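Long-range contacts in pseudoalteromonas arctica PAMC 21717 (Pseudoalteromonas arctica, PDB 5YL7), which probably cleaves peptide bonds in proteins as a cold-active, calcium-binding serine protease of the subtilase family: residues Asp76-Pro80 with Val128-Val132; Ile147-Ser151 with Ala185-Ala189; Ala165-Ser171 with Gly193-Ala199; Ser65-Asp69 with Arg131-Lys135. One frame throughout, in Å; residues are numbered along the deposited sequence.

Contact 1. Residues Asp76-Pro80 with Val128-Val132. With CA (calcium ion), chain E.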
loop_
_atom_site.group_PDB
_atom_site.type_symbol
_atom_site.label_atom_id
_atom_site.label_comp_id
_atom_site.label_asym_id
_atom_site.label_seq_id
_atom_site.Cartn_x
_atom_site.Cartn_y
_atom_site.Cartn_z
ATOM N N ASP A 76 4.194 -10.471 16.402
ATOM C CA ASP A 76 3.568 -11.236 15.281
ATOM C C ASP A 76 2.548 -10.325 14.617
ATOM O O ASP A 76 1.480 -10.049 15.125
ATOM C CB ASP A 76 2.924 -12.473 15.879
ATOM C CG ASP A 76 2.369 -13.350 14.854
ATOM O OD1 ASP A 76 2.306 -13.012 13.658
ATOM O OD2 ASP A 76 2.043 -14.544 15.150
ATOM N N ALA A 77 2.887 -9.895 13.402
ATOM C CA ALA A 77 2.066 -8.973 12.613
ATOM C C ALA A 77 1.091 -9.679 11.755
ATOM O O ALA A 77 0.493 -9.113 10.820
ATOM C CB ALA A 77 2.984 -8.077 11.771
ATOM N N ARG A 78 0.851 -11.004 11.939
ATOM C CA ARG A 78 -0.208 -11.645 11.210
ATOM C C ARG A 78 -1.562 -11.086 11.520
ATOM O O ARG A 78 -1.825 -10.585 12.615
ATOM C CB ARG A 78 -0.168 -13.167 11.410
ATOM C CG ARG A 78 0.966 -13.798 10.687
ATOM C CD ARG A 78 1.095 -15.287 10.911
ATOM N NE ARG A 78 2.250 -15.832 10.241
ATOM C CZ ARG A 78 2.443 -17.146 9.945
ATOM N NH1 ARG A 78 1.527 -18.018 10.201
ATOM N NH2 ARG A 78 3.557 -17.484 9.344
ATOM N N ASP A 79 -2.465 -11.140 10.528
ATOM C CA ASP A 79 -3.800 -10.623 10.652
ATOM C C ASP A 79 -4.702 -11.705 11.200
ATOM O O ASP A 79 -4.930 -12.709 10.496
ATOM C CB ASP A 79 -4.288 -10.180 9.276
ATOM C CG ASP A 79 -5.563 -9.442 9.247
ATOM O OD1 ASP A 79 -6.286 -9.392 10.282
ATOM O OD2 ASP A 79 -5.931 -8.932 8.146
ATOM N N PRO A 80 -5.282 -11.542 12.395
ATOM C CA PRO A 80 -6.241 -12.552 12.923
ATOM C C PRO A 80 -7.568 -12.469 12.297
ATOM O O PRO A 80 -8.426 -13.340 12.582
ATOM C CB PRO A 80 -6.270 -12.215 14.384
ATOM C CG PRO A 80 -6.120 -10.680 14.446
ATOM C CD PRO A 80 -5.136 -10.420 13.304
ATOM N N VAL A 128 8.076 -5.690 5.102
ATOM C CA VAL A 128 7.963 -5.767 6.586
ATOM C C VAL A 128 6.540 -5.438 6.913
ATOM O O VAL A 128 6.065 -4.296 6.685
ATOM C CB VAL A 128 8.919 -4.801 7.280
ATOM C CG1 VAL A 128 8.679 -4.664 8.747
ATOM C CG2 VAL A 128 10.340 -5.214 7.011
ATOM N N PRO A 129 5.766 -6.349 7.440
ATOM C CA PRO A 129 4.419 -6.097 7.832
ATOM C C PRO A 129 4.341 -5.416 9.167
ATOM O O PRO A 129 4.918 -5.900 10.131
ATOM C CB PRO A 129 3.786 -7.490 7.900
ATOM C CG PRO A 129 4.943 -8.374 8.299
ATOM C CD PRO A 129 6.165 -7.765 7.671
ATOM N N VAL A 130 3.725 -4.246 9.231
ATOM C CA VAL A 130 3.544 -3.490 10.469
ATOM C C VAL A 130 2.096 -3.407 10.706
ATOM O O VAL A 130 1.353 -2.702 9.998
ATOM C CB VAL A 130 4.253 -2.127 10.397
ATOM C CG1 VAL A 130 4.163 -1.429 11.750
ATOM C CG2 VAL A 130 5.683 -2.283 9.985
ATOM N N ARG A 131 1.600 -4.182 11.670
ATOM C CA ARG A 131 0.200 -4.302 11.920
ATOM C C ARG A 131 -0.263 -3.144 12.793
ATOM O O ARG A 131 0.142 -3.056 13.953
ATOM C CB ARG A 131 -0.214 -5.676 12.486
ATOM C CG ARG A 131 -1.652 -5.772 12.813
ATOM C CD ARG A 131 -2.069 -7.221 13.029
ATOM N NE ARG A 131 -3.497 -7.250 13.234
ATOM C CZ ARG A 131 -4.187 -7.448 14.364
ATOM N NH1 ARG A 131 -3.557 -7.722 15.480
ATOM N NH2 ARG A 131 -5.486 -7.339 14.369
ATOM N N VAL A 132 -1.111 -2.293 12.251
ATOM C CA VAL A 132 -1.622 -1.121 12.951
ATOM C C VAL A 132 -3.100 -1.020 12.923
ATOM O O VAL A 132 -3.653 -0.166 13.671
ATOM C CB VAL A 132 -0.972 0.165 12.405
ATOM C CG1 VAL A 132 0.567 0.164 12.521
ATOM C CG2 VAL A 132 -1.406 0.460 10.986
HETATM CA CA CA E . -0.146 -9.924 16.904
HETATM O O HOH W 1 -1.479 -10.994 15.287
HETATM O O HOH W 2 -6.599 -7.012 11.716
HETATM O O HOH W 3 -0.156 -12.079 17.864
#

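Contact 2. Residues Ile147-Ser151 with Ala185-Ala189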
loop_
_atom_site.group_PDB
_atom_site.type_symbol
_atom_site.label_atom_id
_atom_site.label_comp_id
_atom_site.label_asym_id
_atom_site.label_seq_id
_atom_site.Cartn_x
_atom_site.Cartn_y
_atom_site.Cartn_z
ATOM N N ILE A 147 4.973 3.963 11.967
ATOM C CA ILE A 147 5.790 4.748 11.001
ATOM C C ILE A 147 7.211 4.898 11.534
ATOM O O ILE A 147 8.182 4.618 10.822
ATOM C CB ILE A 147 5.186 6.138 10.804
ATOM C CG1 ILE A 147 3.772 6.045 10.115
ATOM C CG2 ILE A 147 6.114 7.059 10.086
ATOM C CD1 ILE A 147 2.970 7.332 10.152
ATOM N N ILE A 148 7.302 5.275 12.798
ATOM C CA ILE A 148 8.660 5.449 13.409
ATOM C C ILE A 148 9.468 4.152 13.340
ATOM O O ILE A 148 10.595 4.128 12.820
ATOM C CB ILE A 148 8.498 5.934 14.864
ATOM C CG1 ILE A 148 7.898 7.331 14.893
ATOM C CG2 ILE A 148 9.881 5.894 15.585
ATOM C CD1 ILE A 148 7.337 7.685 16.233
ATOM N N TRP A 149 8.843 3.079 13.852
ATOM C CA TRP A 149 9.584 1.799 13.912
ATOM C C TRP A 149 9.963 1.290 12.525
ATOM O O TRP A 149 11.017 0.722 12.296
ATOM C CB TRP A 149 8.733 0.781 14.714
ATOM C CG TRP A 149 9.409 -0.544 14.924
ATOM C CD1 TRP A 149 10.317 -0.862 15.941
ATOM C CD2 TRP A 149 9.302 -1.719 14.119
ATOM N NE1 TRP A 149 10.690 -2.158 15.780
ATOM C CE2 TRP A 149 10.145 -2.713 14.672
ATOM C CE3 TRP A 149 8.602 -2.032 12.961
ATOM C CZ2 TRP A 149 10.231 -3.980 14.148
ATOM C CZ3 TRP A 149 8.763 -3.297 12.439
ATOM C CH2 TRP A 149 9.579 -4.246 13.026
ATOM N N ALA A 150 9.013 1.408 11.579
ATOM C CA ALA A 150 9.209 0.913 10.236
ATOM C C ALA A 150 10.431 1.534 9.610
ATOM O O ALA A 150 11.149 0.898 8.827
ATOM C CB ALA A 150 8.053 1.248 9.364
ATOM N N SER A 151 10.693 2.818 9.947
ATOM C CA SER A 151 11.832 3.550 9.420
ATOM C C SER A 151 13.155 3.235 10.114
ATOM O O SER A 151 14.186 3.816 9.677
ATOM C CB SER A 151 11.557 5.027 9.462
ATOM O OG SER A 151 11.741 5.609 10.740
ATOM N N ALA A 185 5.875 11.677 13.361
ATOM C CA ALA A 185 6.332 10.336 12.929
ATOM C C ALA A 185 6.862 10.321 11.481
ATOM O O ALA A 185 7.901 9.743 11.174
ATOM C CB ALA A 185 5.222 9.343 13.160
ATOM N N ILE A 186 6.086 10.966 10.579
ATOM C CA ILE A 186 6.486 11.126 9.213
ATOM C C ILE A 186 7.837 11.834 9.098
ATOM O O ILE A 186 8.684 11.438 8.309
ATOM C CB ILE A 186 5.401 11.810 8.414
ATOM C CG1 ILE A 186 4.191 10.862 8.326
ATOM C CG2 ILE A 186 5.851 12.288 7.039
ATOM C CD1 ILE A 186 2.968 11.571 7.784
ATOM N N ASN A 187 7.999 12.932 9.883
ATOM C CA ASN A 187 9.270 13.646 9.834
ATOM C C ASN A 187 10.434 12.734 10.256
ATOM O O ASN A 187 11.465 12.817 9.635
ATOM C CB ASN A 187 9.184 14.867 10.726
ATOM C CG ASN A 187 8.241 15.970 10.273
ATOM O OD1 ASN A 187 7.804 15.982 9.129
ATOM N ND2 ASN A 187 7.933 16.896 11.201
ATOM N N THR A 188 10.227 11.966 11.273
ATOM C CA THR A 188 11.197 10.989 11.733
ATOM C C THR A 188 11.516 9.974 10.610
ATOM O O THR A 188 12.689 9.715 10.256
ATOM C CB THR A 188 10.765 10.239 12.965
ATOM O OG1 THR A 188 10.795 11.193 14.065
ATOM C CG2 THR A 188 11.608 9.067 13.321
ATOM N N ALA A 189 10.464 9.399 10.001
ATOM C CA ALA A 189 10.727 8.406 8.923
ATOM C C ALA A 189 11.524 9.018 7.779
ATOM O O ALA A 189 12.521 8.445 7.279
ATOM C CB ALA A 189 9.395 7.880 8.414
#

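Contact 3. Residues Ala165-Ser171 with Gly193-Ala199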
loop_
_atom_site.group_PDB
_atom_site.type_symbol
_atom_site.label_atom_id
_atom_site.label_comp_id
_atom_site.label_asym_id
_atom_site.label_seq_id
_atom_site.Cartn_x
_atom_site.Cartn_y
_atom_site.Cartn_z
ATOM N N ALA A 165 12.972 0.164 6.743
ATOM C CA ALA A 165 12.353 0.280 5.417
ATOM C C ALA A 165 12.873 1.421 4.603
ATOM O O ALA A 165 13.105 2.505 5.128
ATOM C CB ALA A 165 10.852 0.320 5.516
ATOM N N ASP A 166 13.001 1.216 3.325
ATOM C CA ASP A 166 13.211 2.266 2.353
ATOM C C ASP A 166 11.949 3.033 1.961
ATOM O O ASP A 166 11.971 4.194 1.632
ATOM C CB ASP A 166 13.831 1.647 1.085
ATOM C CG ASP A 166 15.077 0.871 1.367
ATOM O OD1 ASP A 166 16.065 1.550 1.660
ATOM O OD2 ASP A 166 15.136 -0.349 1.413
ATOM N N VAL A 167 10.837 2.299 2.066
ATOM C CA VAL A 167 9.520 2.821 1.597
ATOM C C VAL A 167 8.499 2.406 2.679
ATOM O O VAL A 167 8.551 1.258 3.125
ATOM C CB VAL A 167 9.131 2.211 0.264
ATOM C CG1 VAL A 167 7.773 2.718 -0.205
ATOM C CG2 VAL A 167 10.191 2.379 -0.769
ATOM N N ILE A 168 7.600 3.309 3.027
ATOM C CA ILE A 168 6.397 2.982 3.837
ATOM C C ILE A 168 5.225 3.119 2.929
ATOM O O ILE A 168 5.060 4.131 2.206
ATOM C CB ILE A 168 6.282 3.908 5.027
ATOM C CG1 ILE A 168 7.287 3.464 6.143
ATOM C CG2 ILE A 168 4.899 4.020 5.569
ATOM C CD1 ILE A 168 7.509 4.521 7.179
ATOM N N ASN A 169 4.320 2.149 2.989
ATOM C CA ASN A 169 2.968 2.229 2.390
ATOM C C ASN A 169 1.923 2.310 3.453
ATOM O O ASN A 169 1.863 1.451 4.351
ATOM C CB ASN A 169 2.728 1.002 1.476
ATOM C CG ASN A 169 1.442 1.119 0.726
ATOM O OD1 ASN A 169 1.404 1.668 -0.375
ATOM N ND2 ASN A 169 0.312 0.668 1.352
ATOM N N MET A 170 1.069 3.324 3.393
ATOM C CA MET A 170 -0.091 3.471 4.286
ATOM C C MET A 170 -1.309 3.571 3.435
ATOM O O MET A 170 -1.796 4.641 2.979
ATOM C CB MET A 170 -0.028 4.730 5.185
ATOM C CG MET A 170 0.989 4.476 6.327
ATOM S SD MET A 170 0.850 5.750 7.646
ATOM C CE MET A 170 1.765 6.440 6.755
ATOM N N SER A 171 -2.006 2.436 3.297
ATOM C CA SER A 171 -3.312 2.309 2.594
ATOM C C SER A 171 -4.387 2.438 3.638
ATOM O O SER A 171 -5.113 1.465 3.957
ATOM C CB SER A 171 -3.351 0.983 1.889
ATOM O OG SER A 171 -2.561 0.996 0.734
ATOM N N GLY A 193 15.506 8.397 6.007
ATOM C CA GLY A 193 15.720 8.040 4.633
ATOM C C GLY A 193 14.507 7.334 4.015
ATOM O O GLY A 193 14.641 6.805 2.883
ATOM N N THR A 194 13.405 7.220 4.726
ATOM C CA THR A 194 12.236 6.405 4.254
ATOM C C THR A 194 11.251 7.328 3.562
ATOM O O THR A 194 10.792 8.356 4.141
ATOM C CB THR A 194 11.551 5.793 5.436
ATOM O OG1 THR A 194 12.521 5.016 6.196
ATOM C CG2 THR A 194 10.398 4.913 5.039
ATOM N N VAL A 195 10.872 7.017 2.313
ATOM C CA VAL A 195 9.781 7.690 1.607
ATOM C C VAL A 195 8.446 7.130 2.057
ATOM O O VAL A 195 8.320 5.922 2.296
ATOM C CB VAL A 195 9.995 7.640 0.083
ATOM C CG1 VAL A 195 9.845 6.244 -0.476
ATOM C CG2 VAL A 195 9.080 8.603 -0.675
ATOM N N VAL A 196 7.451 8.007 2.147
ATOM C CA VAL A 196 6.145 7.651 2.718
ATOM C C VAL A 196 5.075 7.799 1.643
ATOM O O VAL A 196 4.876 8.931 1.186
ATOM C CB VAL A 196 5.853 8.499 3.953
ATOM C CG1 VAL A 196 4.531 8.053 4.558
ATOM C CG2 VAL A 196 6.938 8.325 4.996
ATOM N N VAL A 197 4.413 6.711 1.288
ATOM C CA VAL A 197 3.394 6.683 0.252
ATOM C C VAL A 197 2.074 6.379 0.872
ATOM O O VAL A 197 1.954 5.418 1.626
ATOM C CB VAL A 197 3.797 5.591 -0.799
ATOM C CG1 VAL A 197 2.737 5.548 -1.919
ATOM C CG2 VAL A 197 5.164 5.901 -1.410
ATOM N N ILE A 198 1.037 7.190 0.523
ATOM C CA ILE A 198 -0.232 7.172 1.228
ATOM C C ILE A 198 -1.391 7.209 0.253
ATOM O O ILE A 198 -1.364 7.884 -0.787
ATOM C CB ILE A 198 -0.346 8.362 2.204
ATOM C CG1 ILE A 198 0.872 8.336 3.152
ATOM C CG2 ILE A 198 -1.666 8.283 2.968
ATOM C CD1 ILE A 198 0.914 9.435 4.190
ATOM N N ALA A 199 -2.418 6.401 0.567
ATOM C CA ALA A 199 -3.708 6.464 -0.130
ATOM C C ALA A 199 -4.461 7.718 0.192
ATOM O O ALA A 199 -4.688 8.053 1.355
ATOM C CB ALA A 199 -4.536 5.296 0.228
HETATM O O HOH W 4 14.181 5.501 0.533
HETATM O O HOH W 5 16.521 4.170 2.981
#

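Contact 4. Residues Ser65-Asp69 with Arg131-Lys135. With CA (calcium ion), chain D; CA (calcium ion), chain E.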
loop_
_atom_site.group_PDB
_atom_site.type_symbol
_atom_site.label_atom_id
_atom_site.label_comp_id
_atom_site.label_asym_id
_atom_site.label_seq_id
_atom_site.Cartn_x
_atom_site.Cartn_y
_atom_site.Cartn_z
ATOM N N SER A 65 -9.147 -5.160 22.273
ATOM C CA SER A 65 -10.364 -5.454 21.529
ATOM C C SER A 65 -10.077 -5.274 20.020
ATOM O O SER A 65 -10.573 -6.028 19.177
ATOM C CB SER A 65 -11.540 -4.537 21.948
ATOM O OG SER A 65 -11.792 -4.936 23.282
ATOM N N VAL A 66 -9.340 -4.244 19.667
ATOM C CA VAL A 66 -8.993 -3.960 18.282
ATOM C C VAL A 66 -8.017 -5.048 17.836
ATOM O O VAL A 66 -8.131 -5.595 16.706
ATOM C CB VAL A 66 -8.360 -2.580 18.143
ATOM C CG1 VAL A 66 -7.916 -2.323 16.744
ATOM C CG2 VAL A 66 -9.381 -1.486 18.552
ATOM N N ALA A 67 -7.056 -5.399 18.649
ATOM C CA ALA A 67 -5.985 -6.298 18.279
ATOM C C ALA A 67 -6.524 -7.688 17.942
ATOM O O ALA A 67 -6.029 -8.339 17.017
ATOM C CB ALA A 67 -5.002 -6.457 19.406
ATOM N N ASN A 68 -7.473 -8.238 18.708
ATOM C CA ASN A 68 -8.131 -9.472 18.403
ATOM C C ASN A 68 -7.120 -10.570 18.323
ATOM O O ASN A 68 -7.334 -11.512 17.532
ATOM C CB ASN A 68 -8.947 -9.374 17.098
ATOM C CG ASN A 68 -9.835 -10.563 16.835
ATOM O OD1 ASN A 68 -10.394 -11.152 17.781
ATOM N ND2 ASN A 68 -9.956 -10.994 15.597
ATOM N N ASP A 69 -6.089 -10.586 19.143
ATOM C CA ASP A 69 -5.050 -11.615 19.132
ATOM C C ASP A 69 -4.579 -11.999 20.534
ATOM O O ASP A 69 -3.618 -12.714 20.652
ATOM C CB ASP A 69 -3.865 -11.151 18.265
ATOM C CG ASP A 69 -3.115 -10.006 18.832
ATOM O OD1 ASP A 69 -3.501 -9.502 19.929
ATOM O OD2 ASP A 69 -2.027 -9.623 18.255
ATOM N N ARG A 131 1.600 -4.182 11.670
ATOM C CA ARG A 131 0.200 -4.302 11.920
ATOM C C ARG A 131 -0.263 -3.144 12.793
ATOM O O ARG A 131 0.142 -3.056 13.953
ATOM C CB ARG A 131 -0.214 -5.676 12.486
ATOM C CG ARG A 131 -1.652 -5.772 12.813
ATOM C CD ARG A 131 -2.069 -7.221 13.029
ATOM N NE ARG A 131 -3.497 -7.250 13.234
ATOM C CZ ARG A 131 -4.187 -7.448 14.364
ATOM N NH1 ARG A 131 -3.557 -7.722 15.480
ATOM N NH2 ARG A 131 -5.486 -7.339 14.369
ATOM N N VAL A 132 -1.111 -2.293 12.251
ATOM C CA VAL A 132 -1.622 -1.121 12.951
ATOM C C VAL A 132 -3.100 -1.020 12.923
ATOM O O VAL A 132 -3.653 -0.166 13.671
ATOM C CB VAL A 132 -0.972 0.165 12.405
ATOM C CG1 VAL A 132 0.567 0.164 12.521
ATOM C CG2 VAL A 132 -1.406 0.460 10.986
ATOM N N LEU A 133 -3.793 -1.843 12.175
ATOM C CA LEU A 133 -5.269 -1.830 12.019
ATOM C C LEU A 133 -5.843 -3.179 12.414
ATOM O O LEU A 133 -5.327 -4.230 12.002
ATOM C CB LEU A 133 -5.692 -1.561 10.599
ATOM C CG LEU A 133 -5.086 -0.339 9.887
ATOM C CD1 LEU A 133 -5.583 -0.274 8.455
ATOM C CD2 LEU A 133 -5.463 0.941 10.611
ATOM N N GLY A 134 -6.885 -3.150 13.228
ATOM C CA GLY A 134 -7.647 -4.324 13.619
ATOM C C GLY A 134 -9.101 -4.114 13.555
ATOM O O GLY A 134 -9.640 -3.426 12.672
ATOM N N LYS A 135 -9.824 -4.741 14.501
ATOM C CA LYS A 135 -11.297 -4.577 14.470
ATOM C C LYS A 135 -11.693 -3.125 14.719
ATOM O O LYS A 135 -11.218 -2.562 15.745
ATOM C CB LYS A 135 -11.919 -5.430 15.555
ATOM C CG LYS A 135 -11.825 -6.933 15.269
ATOM C CD LYS A 135 -12.237 -7.775 16.459
ATOM C CE LYS A 135 -13.696 -7.696 16.686
ATOM N NZ LYS A 135 -14.144 -8.616 17.821
HETATM CA CA CA D . -1.406 -8.217 20.207
HETATM CA CA CA E . -0.146 -9.924 16.904
HETATM O O HOH W 6 -12.421 -7.896 19.932
HETATM O O HOH W 7 -1.712 -6.220 19.005
HETATM O O HOH W 8 -0.738 -9.926 21.659
HETATM O O HOH W 3 -0.156 -12.079 17.864
HETATM O O HOH W 1 -1.479 -10.994 15.287
#

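Contact 1. Residues Asp76-Pro80 with Val128-Val132
D79 OD1 accepts from the backbone N of G81, and a water 2.8 Å away that probably donates to it carries the link across to R131. That water accepts from R131 NH2 at 2.9 Å, lying at the edge of the guanidinium and in its plane. The carboxylate itself stays beyond salt-bridge range: D79 OD1 is 4.6 Å from R131 NE and well out of the guanidinium plane, while D79 OD2 turns to T42. P80 covers one face of the same group, its CD 3.2 Å above the plane of the R131 guanidinium, over the centre. R131 arrives there on an extended chain, CG anti to the backbone N (chi1 177°), and its CD passes 3.4 Å from R78 O. Nearer the strand, A77 CB rests on the proline ring, 4.0 Å from P129 CB. At the start of the loop segment, D76 O binds calcium at 2.4 Å, and a water on that metal donates to R78 O; an Asx turn, R78 N to D76 OD1, shapes the backbone here. R131 NH1 donates to OD2 of D59, a calcium ligand, and the buried positive charge probably offsets part of the negative charge gathered around the metal.

Contact 2. Residues Ile147-Ser151 with Ala185-Ala189
I147 pushes its CG2 methyl into the backbone of the facing helix, 3.4 Å from A185 O and 3.8 Å from A189 CB. This is the tight part of the contact, and small residues make it possible: where the facing helix carries alanine, the chains come close, with CA atoms of S151 and A189 only 5.0 Å apart. S151 CB lies 3.5 Å from A189 CA. Its hydroxyl is turned back onto the preceding turn, OG standing between the backbone N and the carbonyl carbon (chi1 79°), where it donates to I148 O at 2.8 Å; N192 is a second partner of this oxygen. The CD1 end of I147 reaches I186 CG1 more loosely, the two side chains crossing at a slant. Toward solvent the fit relaxes. I148, partly exposed, still lays its CG1 3.8 Å from A185 CB, but its other branch, CG2, comes no nearer than 4.3 Å to T188 CG2 at the partly exposed margin. The buried side continues into the sheet, where I147 touches I168, M170 and L40, and A189 also rests on I168. Two neighbouring helices, 140-150 and 180-191, thus lie side by side over one face of a parallel sheet, each leading into one of its adjacent strands, 167-170 and 195-199, as in the alpha/beta fold of subtilases.

Contact 3. Residues Ala165-Ser171 with Gly193-Ala199
T194 reaches across with both branches of its side chain. OG1 donates to A165 O at 2.8 Å, tilted 23° from the carbonyl plane, while the methyl CG2 meets I168 CG1 and CD1, each at 3.6 Å and at about a right angle. With an alanine in place of T194, A165 O would probably lose its hydroxyl donor and the end of I168 its methyl neighbour. Backbone bonds then alternate along the pair: V195 N to D166 O, I168 N to V195 O, V197 N to I168 O, M170 N to V197 O and A199 N to M170 O. This is the parallel ladder of a beta-alpha-beta unit, strands 167-170 and 195-199 being joined through helix 180-191 in the central sheet of the subtilase fold. On one face V167 CG2 lies 3.9 Å from V195 CG1. On the other, I168 CG2 is 4.2 Å from V196 CG1, and M170 lies side by side with I198, pointing the same way. Where the pair begins, G193 closes helix 180-191 in a Schellman motif, and one water donates to both D166 O and G193 O. Helix 140-150 covers I168 and M170 through I147, and helix 280-297 packs on N169 and A199. At the far end S171 OG is hydrogen-bonded to the backbone O of S281, which with H100 and D41 probably forms the catalytic triad.

Contact 4. Residues Ser65-Asp69 with Arg131-Lys135
V66 O, near the end of helix 64-67, accepts from K135 N at 2.9 Å on an in-plane lone pair, and N68 then breaks the helix with positive phi. The turn leads into a calcium-binding loop in which D69 joins two metal sites. One turn-end oxygen, A67 O, takes two bonds from R131, end-on: NH1 at 3.0 Å in the carbonyl plane, on a lone pair, and NH2 at 2.9 Å from 37° above it. Were a leucine to replace R131, A67 O would probably be left without both donors and the calcium ligand D59 without its cationic mate. G134 passes so close to V66 O that any side chain there would collide with it. The V66 methyls CG1 and CG2 straddle K135 O, both 3.5 Å away. K135 CD lies 3.7 Å from N68 CG; beyond it the bend at chi3 (71°) turns the chain's end toward a salt bridge of NZ with E88 and a water shared with S65 O. N68 itself is held by G81 through ND2. D69 grasps the chain D calcium with both carboxylate oxygens, and its OD2 also binds the chain E calcium at 2.3 Å.

Contact 4 starts first, at residues 65-69, and contact 1 follows at 76-80; both close on the end of strand 126-131 and the loop beyond, sharing R131 and V132. Together they bring the calcium-binding loop back to the sheet, meet where P80 packs on A67 and N68, and border the same chain E calcium. Contacts 2 and 3 come later and cross, their segments alternating along the chain: helix, strand, helix, strand. They interlock through the A150 O to A165 N bond and a probable one from T194 N to A189 O, which join each helix to the run into a strand. W149, packed on V128 and V130, connects contact 2 with contact 1.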